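Local coordinates for protein malate Synthase (Haloferax volcanii, PDB 3OYZ) that catalyses the magnesium-dependent Claisen condensation of acetyl-CoA with glyoxylate and the hydrolysis that yields malate and CoA in the glyoxylate cycle, at residues R5-F14 / L180-D188; A208-S217 / R244-M253. All coordinates share one frame; numbering follows the deposited sequence.

Both contacts share the TIM barrel and one subunit but lie in different layers of it. Contact 1 (5-14 with 180-188) runs from the end of the barrel where its strands begin into the buried interior. It is mostly apolar, with arginine bonds to backbone oxygens at its exposed end. Contact 2 (208-217 with 244-253) joins two helices of the outer layer and is only partly buried. Its chemistry is charged: guanidinium groups, a carboxylate and a potassium ion. The two meet at strand 183-188, where Asp188 OD1 lies 2.7 Å from Thr216 OG1, probably hydrogen-bonded. Each binds a different potassium ion, and both touch the second subunit.

Contact 1: R5-F14 / L180-D188; sequences RHDREFVRTF and LERLFLLVD. With K (potassium ion), chain E.
Where the strands of the TIM barrel begin, the N-terminal segment 5-14 lies over strand 183-188, with Arg5 and His6 at the entry to the strand and Phe14 inside the barrel. Arg5 bends at chi3 (-46°), which turns its guanidinium edge to the backbone. NE gives a 2.8 Å bond to Glu181 O, in the carbonyl plane on a lone pair. NH2 bonds Leu183 O, also at 2.8 Å, tilted from that carbonyl's plane. One side chain thus bridges the carbonyls of Glu181 and Leu183, where the 3-10 segment passes into the strand. NH1 goes to Ala223 O.

The His6 ring receives Phe184 CB over one face, 4.1 Å from its centroid. The two rings are oblique, with planes at 42°. His6 CB touches Phe184 CD1 at 3.8 Å. Replacing the His6 ring with an alanine is likely to open a gap beside Phe184 CB and next to the carbonyls of Arg182 and Leu183.

Further in, the Phe184 ring turns its edge to Arg8 O, and its CZ meets Val11 CG2 at 3.7 Å. Val11 CG2 also touches Leu185 CD2. With CG anti to the backbone N (chi1 177°), the Phe14 ring swings toward strand 183-188, where CD1 meets Leu185 CD1 at 3.7 Å. Val187 CG2 sits over the Phe14 ring face. Val228 of strand 226-229 packs on Phe14, Leu185 and Val187.

Glu181 turns its carboxylate away from Arg5. OE1 binds potassium at 2.7 Å and OE2 more loosely; Met173, Lys175 and Asn178 carbonyls and a water are among the other ligands. Arg5 therefore grips Glu181 through its backbone, while the carboxylate serves the metal.

Contact 2: A208-S217 / R244-M253; sequences AWPELRHNTS and RMTDNQAKGM. With K (potassium ion), chain F.
Arg213 and Arg244 stack between helices 210-217 and 244-249, neighbours in the outer layer of the barrel, whose axes cross at -48°. The guanidinium of Arg213 lies flat on that of Arg244, with centres 3.8 Å apart. Arg244 NH2 forms salt bridges with Asp229 and Glu190, which would offset the like charges. Lys251 is modelled in two conformers. In one, its CE covers the opposite face of Arg213.

The charged bonds lie at the edge of Arg213. NH1 gives a salt bridge to Asp247 OD2 at 2.8 Å, close to the guanidinium plane and on the anti lone pair. In the same conformer, Lys251 NZ meets that oxygen from above the carboxylate plane.

Neutral oxygens take the other N-H groups. Arg213 NH1 also bonds Asn248 OD1 at 2.8 Å, nearly along the C=O axis. NE and NH2 grip Ala208 O side-on, so the arginine reaches back to the residue just before the N-cap of its own helix. A water bridges NH2 and Asp247 OD2.

Met253 supplies much of the apolar contact. Its SD lies across Arg213 CG at 3.9 Å, and its CE touches Thr216 CB at 3.7 Å.

Metal binding closes the far end. A chi1 of 173° swings Ser217 OG to the side of the carbonyl carbon, where it gives its proton to Lys251 O at 2.7 Å and binds potassium at 2.7 Å. Gly252, with positive phi, carries the Schellman motif after the second helix, and its O binds the ion at 2.9 Å. Ser221 OG of the same chain and Met197 O of the second subunit also bind this ion.

Bonds on all three nitrogens and the stack on Arg244 probably fix the rotation of Arg213, and the shared potassium extends the helix contact into the subunit interface.

Contact 1: R5-F14 / L180-D188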
# COMPACT_ATOMS: atom_id res chain seq x y z
N ARG A 5 -8.70 -22.69 8.79
CA ARG A 5 -9.61 -23.33 9.81
C ARG A 5 -10.94 -23.91 9.32
O ARG A 5 -11.69 -24.54 10.10
CB ARG A 5 -9.94 -22.34 10.95
CG ARG A 5 -8.78 -22.09 11.93
CD ARG A 5 -9.15 -20.98 12.93
NE ARG A 5 -9.74 -19.83 12.23
CZ ARG A 5 -9.07 -18.87 11.58
NH1 ARG A 5 -7.72 -18.80 11.55
NH2 ARG A 5 -9.81 -17.96 10.98
N HIS A 6 -11.27 -23.62 8.07
CA HIS A 6 -12.55 -24.00 7.50
C HIS A 6 -12.39 -25.04 6.36
O HIS A 6 -11.28 -25.24 5.83
CB HIS A 6 -13.35 -22.71 7.19
CG HIS A 6 -13.75 -21.95 8.43
ND1 HIS A 6 -12.97 -20.96 8.99
CD2 HIS A 6 -14.84 -22.05 9.24
CE1 HIS A 6 -13.55 -20.52 10.10
NE2 HIS A 6 -14.71 -21.14 10.27
N ASP A 7 -13.45 -25.78 6.02
CA ASP A 7 -13.39 -26.75 4.91
C ASP A 7 -12.87 -26.18 3.58
O ASP A 7 -12.19 -26.94 2.85
CB ASP A 7 -14.74 -27.42 4.57
CG ASP A 7 -15.34 -28.23 5.72
OD1 ASP A 7 -14.65 -28.57 6.73
OD2 ASP A 7 -16.56 -28.51 5.56
N ARG A 8 -13.25 -24.94 3.21
CA ARG A 8 -12.84 -24.50 1.87
C ARG A 8 -11.55 -23.75 2.07
O ARG A 8 -11.53 -22.63 2.58
CB ARG A 8 -13.84 -23.65 1.09
CG ARG A 8 -14.96 -24.33 0.24
CD ARG A 8 -14.60 -25.60 -0.53
NE ARG A 8 -13.68 -25.42 -1.67
CZ ARG A 8 -14.03 -24.99 -2.88
NH1 ARG A 8 -15.29 -24.69 -3.16
NH2 ARG A 8 -13.09 -24.87 -3.81
N GLU A 9 -10.48 -24.36 1.60
CA GLU A 9 -9.21 -23.70 1.54
C GLU A 9 -9.12 -22.56 0.52
O GLU A 9 -8.42 -21.57 0.76
CB GLU A 9 -8.18 -24.80 1.28
CG GLU A 9 -6.79 -24.35 1.52
CD GLU A 9 -5.87 -25.55 1.35
OE1 GLU A 9 -6.34 -26.66 1.67
OE2 GLU A 9 -4.71 -25.38 0.90
N PHE A 10 -9.84 -22.67 -0.59
CA PHE A 10 -9.90 -21.65 -1.65
C PHE A 10 -11.35 -21.39 -1.98
O PHE A 10 -12.14 -22.37 -2.00
CB PHE A 10 -9.23 -22.15 -2.93
CG PHE A 10 -7.75 -22.35 -2.82
CD1 PHE A 10 -6.87 -21.37 -3.27
CD2 PHE A 10 -7.23 -23.54 -2.35
CE1 PHE A 10 -5.48 -21.57 -3.23
CE2 PHE A 10 -5.84 -23.73 -2.23
CZ PHE A 10 -4.96 -22.73 -2.67
N VAL A 11 -11.69 -20.15 -2.32
CA VAL A 11 -13.04 -19.71 -2.68
C VAL A 11 -12.86 -18.87 -3.94
O VAL A 11 -12.20 -17.83 -3.93
CB VAL A 11 -13.82 -18.93 -1.60
CG1 VAL A 11 -15.06 -18.26 -2.14
CG2 VAL A 11 -14.23 -19.82 -0.44
N ARG A 12 -13.41 -19.33 -5.08
CA ARG A 12 -13.30 -18.60 -6.34
C ARG A 12 -14.41 -17.60 -6.49
O ARG A 12 -14.18 -16.55 -7.10
CB ARG A 12 -13.44 -19.59 -7.55
CG ARG A 12 -12.27 -20.58 -7.64
CD ARG A 12 -12.59 -21.67 -8.70
NE ARG A 12 -13.64 -22.51 -8.14
CZ ARG A 12 -14.23 -23.49 -8.84
NH1 ARG A 12 -13.87 -23.72 -10.10
NH2 ARG A 12 -15.11 -24.28 -8.23
N THR A 13 -15.62 -17.89 -5.98
CA THR A 13 -16.78 -17.12 -6.42
C THR A 13 -17.59 -16.98 -5.16
O THR A 13 -17.71 -17.96 -4.42
CB THR A 13 -17.63 -17.98 -7.46
OG1 THR A 13 -17.41 -19.35 -7.14
CG2 THR A 13 -17.00 -17.88 -8.81
N PHE A 14 -18.13 -15.79 -4.94
CA PHE A 14 -18.91 -15.39 -3.79
C PHE A 14 -20.06 -14.72 -4.48
O PHE A 14 -19.94 -13.58 -4.95
CB PHE A 14 -18.02 -14.36 -2.98
CG PHE A 14 -18.67 -13.76 -1.76
CD1 PHE A 14 -18.49 -14.31 -0.50
CD2 PHE A 14 -19.30 -12.54 -1.86
CE1 PHE A 14 -19.07 -13.74 0.63
CE2 PHE A 14 -19.83 -11.93 -0.75
CZ PHE A 14 -19.72 -12.50 0.51
N LEU A 180 -13.59 -15.57 17.75
CA LEU A 180 -13.27 -15.06 16.41
C LEU A 180 -12.44 -16.04 15.64
O LEU A 180 -12.22 -15.79 14.48
CB LEU A 180 -12.54 -13.67 16.45
CG LEU A 180 -13.54 -12.52 16.72
CD1 LEU A 180 -12.60 -11.33 17.12
CD2 LEU A 180 -14.32 -12.17 15.44
N GLU A 181 -12.06 -17.20 16.18
CA GLU A 181 -11.54 -18.27 15.31
C GLU A 181 -12.60 -18.71 14.29
O GLU A 181 -12.23 -19.30 13.29
CB GLU A 181 -11.30 -19.56 16.13
CG GLU A 181 -10.17 -19.41 17.05
CD GLU A 181 -10.58 -18.98 18.47
OE1 GLU A 181 -11.66 -18.35 18.76
OE2 GLU A 181 -9.70 -19.29 19.32
N ARG A 182 -13.87 -18.36 14.46
CA ARG A 182 -14.91 -18.65 13.41
C ARG A 182 -14.78 -17.85 12.11
O ARG A 182 -15.48 -18.12 11.10
CB ARG A 182 -16.31 -18.38 14.04
CG ARG A 182 -16.64 -16.85 14.26
CD ARG A 182 -18.00 -16.39 14.83
NE ARG A 182 -18.27 -16.89 16.18
CZ ARG A 182 -18.97 -17.98 16.49
NH1 ARG A 182 -19.39 -18.80 15.55
NH2 ARG A 182 -19.22 -18.29 17.76
N LEU A 183 -13.89 -16.84 12.09
CA LEU A 183 -13.68 -16.05 10.91
C LEU A 183 -13.25 -16.89 9.71
O LEU A 183 -12.38 -17.74 9.85
CB LEU A 183 -12.58 -14.97 11.05
CG LEU A 183 -13.12 -13.78 11.89
CD1 LEU A 183 -11.92 -12.85 12.37
CD2 LEU A 183 -14.00 -12.88 10.93
N PHE A 184 -13.87 -16.58 8.57
CA PHE A 184 -13.71 -17.38 7.34
C PHE A 184 -13.27 -16.43 6.23
O PHE A 184 -12.09 -16.45 5.90
CB PHE A 184 -15.02 -18.13 7.00
CG PHE A 184 -14.95 -18.92 5.70
CD1 PHE A 184 -13.75 -19.48 5.28
CD2 PHE A 184 -16.08 -19.06 4.88
CE1 PHE A 184 -13.60 -20.16 4.04
CE2 PHE A 184 -15.97 -19.75 3.64
CZ PHE A 184 -14.76 -20.29 3.23
N LEU A 185 -14.14 -15.62 5.66
CA LEU A 185 -13.67 -14.83 4.52
C LEU A 185 -13.55 -13.36 4.97
O LEU A 185 -14.36 -12.82 5.77
CB LEU A 185 -14.70 -14.80 3.35
CG LEU A 185 -15.15 -16.21 2.91
CD1 LEU A 185 -16.29 -16.06 1.91
CD2 LEU A 185 -13.96 -16.78 2.15
N LEU A 186 -12.55 -12.72 4.36
CA LEU A 186 -12.41 -11.27 4.49
C LEU A 186 -12.67 -10.79 3.08
O LEU A 186 -11.90 -11.08 2.15
CB LEU A 186 -10.97 -10.89 4.87
CG LEU A 186 -10.49 -11.59 6.16
CD1 LEU A 186 -8.97 -11.15 6.39
CD2 LEU A 186 -11.50 -11.27 7.31
N VAL A 187 -13.74 -10.00 2.93
CA VAL A 187 -14.19 -9.74 1.56
C VAL A 187 -14.19 -8.26 1.33
O VAL A 187 -14.82 -7.58 2.09
CB VAL A 187 -15.66 -10.24 1.33
CG1 VAL A 187 -16.10 -10.06 -0.11
CG2 VAL A 187 -15.80 -11.69 1.75
N ASP A 188 -13.52 -7.71 0.32
CA ASP A 188 -13.60 -6.28 0.10
C ASP A 188 -14.97 -5.82 -0.40
O ASP A 188 -15.56 -6.51 -1.24
CB ASP A 188 -12.54 -5.84 -0.90
CG ASP A 188 -11.16 -5.89 -0.28
OD1 ASP A 188 -11.14 -5.75 0.95
OD2 ASP A 188 -10.16 -6.14 -0.96
K K E . -10.68 -16.57 20.56
O HOH W 1 -10.24 -18.85 21.95

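Contact 2: A208-S217 / R244-M253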
# COMPACT_ATOMS: atom_id res chain seq x y z
N ALA A 208 -9.87 1.55 -8.44
CA ALA A 208 -9.34 0.20 -8.38
C ALA A 208 -8.83 -0.28 -7.00
O ALA A 208 -8.75 -1.50 -6.75
CB ALA A 208 -8.25 0.09 -9.47
N TRP A 209 -8.52 0.67 -6.11
CA TRP A 209 -8.01 0.40 -4.72
C TRP A 209 -7.05 -0.78 -4.62
O TRP A 209 -7.27 -1.72 -3.85
CB TRP A 209 -9.22 0.10 -3.83
CG TRP A 209 -10.22 1.20 -3.74
CD1 TRP A 209 -11.53 1.19 -4.11
CD2 TRP A 209 -9.97 2.45 -3.09
NE1 TRP A 209 -12.10 2.37 -3.75
CE2 TRP A 209 -11.17 3.17 -3.11
CE3 TRP A 209 -8.85 3.00 -2.45
CZ2 TRP A 209 -11.29 4.46 -2.57
CZ3 TRP A 209 -8.97 4.27 -1.86
CH2 TRP A 209 -10.18 5.00 -1.95
N PRO A 210 -5.92 -0.70 -5.33
CA PRO A 210 -4.97 -1.83 -5.24
C PRO A 210 -4.49 -2.09 -3.83
O PRO A 210 -4.32 -3.24 -3.44
CB PRO A 210 -3.75 -1.40 -6.09
CG PRO A 210 -3.95 0.07 -6.39
CD PRO A 210 -5.41 0.45 -6.12
N GLU A 211 -4.25 -1.03 -3.06
CA GLU A 211 -3.75 -1.22 -1.67
C GLU A 211 -4.75 -1.89 -0.76
O GLU A 211 -4.35 -2.71 0.08
CB GLU A 211 -3.31 0.08 -0.98
CG GLU A 211 -2.22 0.83 -1.77
CD GLU A 211 -2.75 1.74 -2.89
OE1 GLU A 211 -3.99 1.74 -3.18
OE2 GLU A 211 -1.91 2.42 -3.52
N LEU A 212 -6.03 -1.57 -0.93
CA LEU A 212 -7.03 -2.28 -0.14
C LEU A 212 -6.95 -3.79 -0.38
O LEU A 212 -7.02 -4.55 0.57
CB LEU A 212 -8.45 -1.78 -0.43
CG LEU A 212 -9.58 -2.56 0.21
CD1 LEU A 212 -9.58 -2.65 1.76
CD2 LEU A 212 -10.96 -2.21 -0.38
N ARG A 213 -6.83 -4.19 -1.64
CA ARG A 213 -6.82 -5.58 -2.01
C ARG A 213 -5.53 -6.24 -1.55
O ARG A 213 -5.61 -7.32 -0.96
CB ARG A 213 -6.98 -5.67 -3.55
CG ARG A 213 -8.39 -5.28 -4.05
CD ARG A 213 -8.48 -5.59 -5.57
NE ARG A 213 -7.96 -4.46 -6.33
CZ ARG A 213 -7.16 -4.49 -7.39
NH1 ARG A 213 -6.74 -5.61 -7.99
NH2 ARG A 213 -6.86 -3.31 -7.91
N HIS A 214 -4.41 -5.52 -1.67
CA HIS A 214 -3.17 -5.96 -1.06
C HIS A 214 -3.32 -6.24 0.45
O HIS A 214 -2.96 -7.32 0.94
CB HIS A 214 -1.99 -5.01 -1.27
CG HIS A 214 -0.74 -5.46 -0.56
ND1 HIS A 214 0.18 -6.32 -1.14
CD2 HIS A 214 -0.29 -5.20 0.69
CE1 HIS A 214 1.19 -6.49 -0.30
NE2 HIS A 214 0.92 -5.86 0.83
N ASN A 215 -3.82 -5.26 1.17
CA ASN A 215 -4.02 -5.40 2.63
C ASN A 215 -5.02 -6.47 3.08
O ASN A 215 -4.78 -7.09 4.12
CB ASN A 215 -4.41 -4.04 3.22
CG ASN A 215 -3.30 -3.00 2.99
OD1 ASN A 215 -2.15 -3.32 2.62
ND2 ASN A 215 -3.71 -1.74 2.99
N THR A 216 -6.05 -6.74 2.26
CA THR A 216 -7.06 -7.75 2.61
C THR A 216 -6.44 -9.13 2.31
O THR A 216 -6.49 -10.02 3.11
CB THR A 216 -8.26 -7.56 1.73
OG1 THR A 216 -8.70 -6.21 2.00
CG2 THR A 216 -9.37 -8.64 2.14
N SER A 217 -5.70 -9.21 1.22
CA SER A 217 -4.93 -10.44 0.98
C SER A 217 -3.88 -10.78 2.03
O SER A 217 -3.81 -11.92 2.52
CB SER A 217 -4.34 -10.41 -0.45
OG SER A 217 -3.47 -11.57 -0.56
N ARG A 244 -9.48 -7.83 -14.15
CA ARG A 244 -9.51 -7.56 -12.70
C ARG A 244 -9.15 -8.84 -11.94
O ARG A 244 -8.34 -8.83 -11.00
CB ARG A 244 -10.89 -7.04 -12.29
CG ARG A 244 -11.02 -6.91 -10.77
CD ARG A 244 -9.85 -5.95 -10.27
NE ARG A 244 -10.26 -5.51 -8.95
CZ ARG A 244 -10.77 -4.33 -8.66
NH1 ARG A 244 -10.86 -3.34 -9.58
NH2 ARG A 244 -11.21 -4.19 -7.43
N MET A 245 -9.71 -9.97 -12.34
CA MET A 245 -9.39 -11.24 -11.64
C MET A 245 -7.93 -11.60 -11.75
O MET A 245 -7.33 -12.02 -10.76
CB MET A 245 -10.25 -12.40 -12.15
CG MET A 245 -11.70 -12.19 -11.68
SD MET A 245 -12.64 -13.69 -12.27
CE MET A 245 -12.92 -13.31 -14.00
N THR A 246 -7.35 -11.39 -12.93
CA THR A 246 -5.92 -11.62 -13.11
C THR A 246 -5.12 -10.68 -12.23
O THR A 246 -4.16 -11.14 -11.62
CB THR A 246 -5.51 -11.42 -14.57
OG1 THR A 246 -6.19 -12.40 -15.35
CG2 THR A 246 -4.03 -11.59 -14.69
N ASP A 247 -5.47 -9.39 -12.21
CA ASP A 247 -4.80 -8.45 -11.30
C ASP A 247 -4.92 -8.87 -9.81
O ASP A 247 -3.92 -8.91 -9.11
CB ASP A 247 -5.41 -7.07 -11.49
CG ASP A 247 -4.50 -5.97 -10.99
OD1 ASP A 247 -3.50 -5.68 -11.68
OD2 ASP A 247 -4.72 -5.38 -9.91
N ASN A 248 -6.10 -9.28 -9.35
CA ASN A 248 -6.32 -9.86 -8.02
C ASN A 248 -5.47 -11.06 -7.70
O ASN A 248 -4.84 -11.07 -6.65
CB ASN A 248 -7.78 -10.29 -7.76
CG ASN A 248 -8.73 -9.15 -7.83
OD1 ASN A 248 -8.34 -7.95 -7.76
ND2 ASN A 248 -10.01 -9.49 -7.95
N GLN A 249 -5.37 -12.01 -8.62
CA GLN A 249 -4.67 -13.27 -8.40
C GLN A 249 -3.19 -12.93 -8.19
O GLN A 249 -2.48 -13.64 -7.47
CB GLN A 249 -4.90 -14.22 -9.61
CG GLN A 249 -6.36 -14.79 -9.63
CD GLN A 249 -6.84 -15.21 -11.04
OE1 GLN A 249 -6.03 -15.34 -11.96
NE2 GLN A 249 -8.13 -15.42 -11.21
N ALA A 250 -2.71 -11.87 -8.82
CA ALA A 250 -1.28 -11.53 -8.61
C ALA A 250 -1.01 -10.89 -7.24
O ALA A 250 0.16 -10.75 -6.86
CB ALA A 250 -0.74 -10.63 -9.70
N LYS A 251 -2.08 -10.54 -6.51
CA LYS A 251 -2.01 -10.03 -5.13
C LYS A 251 -2.32 -11.16 -4.15
O LYS A 251 -2.28 -10.97 -2.95
CB LYS A 251 -3.05 -8.91 -4.90
CG LYS A 251 -2.90 -7.70 -5.84
CD LYS A 251 -3.93 -6.62 -5.56
CE LYS A 251 -3.56 -5.26 -6.13
NZ LYS A 251 -2.69 -5.21 -7.33
N GLY A 252 -2.65 -12.35 -4.65
CA GLY A 252 -3.01 -13.46 -3.76
C GLY A 252 -4.48 -13.42 -3.34
O GLY A 252 -4.91 -14.07 -2.39
N MET A 253 -5.27 -12.61 -4.02
CA MET A 253 -6.71 -12.57 -3.75
C MET A 253 -7.42 -13.41 -4.84
O MET A 253 -7.62 -12.97 -5.96
CB MET A 253 -7.19 -11.12 -3.77
CG MET A 253 -8.68 -10.89 -3.54
SD MET A 253 -8.97 -9.07 -3.42
CE MET A 253 -8.77 -9.09 -1.63
K K F . -3.80 -14.10 0.34
O HOH W 2 -5.50 -2.38 -10.18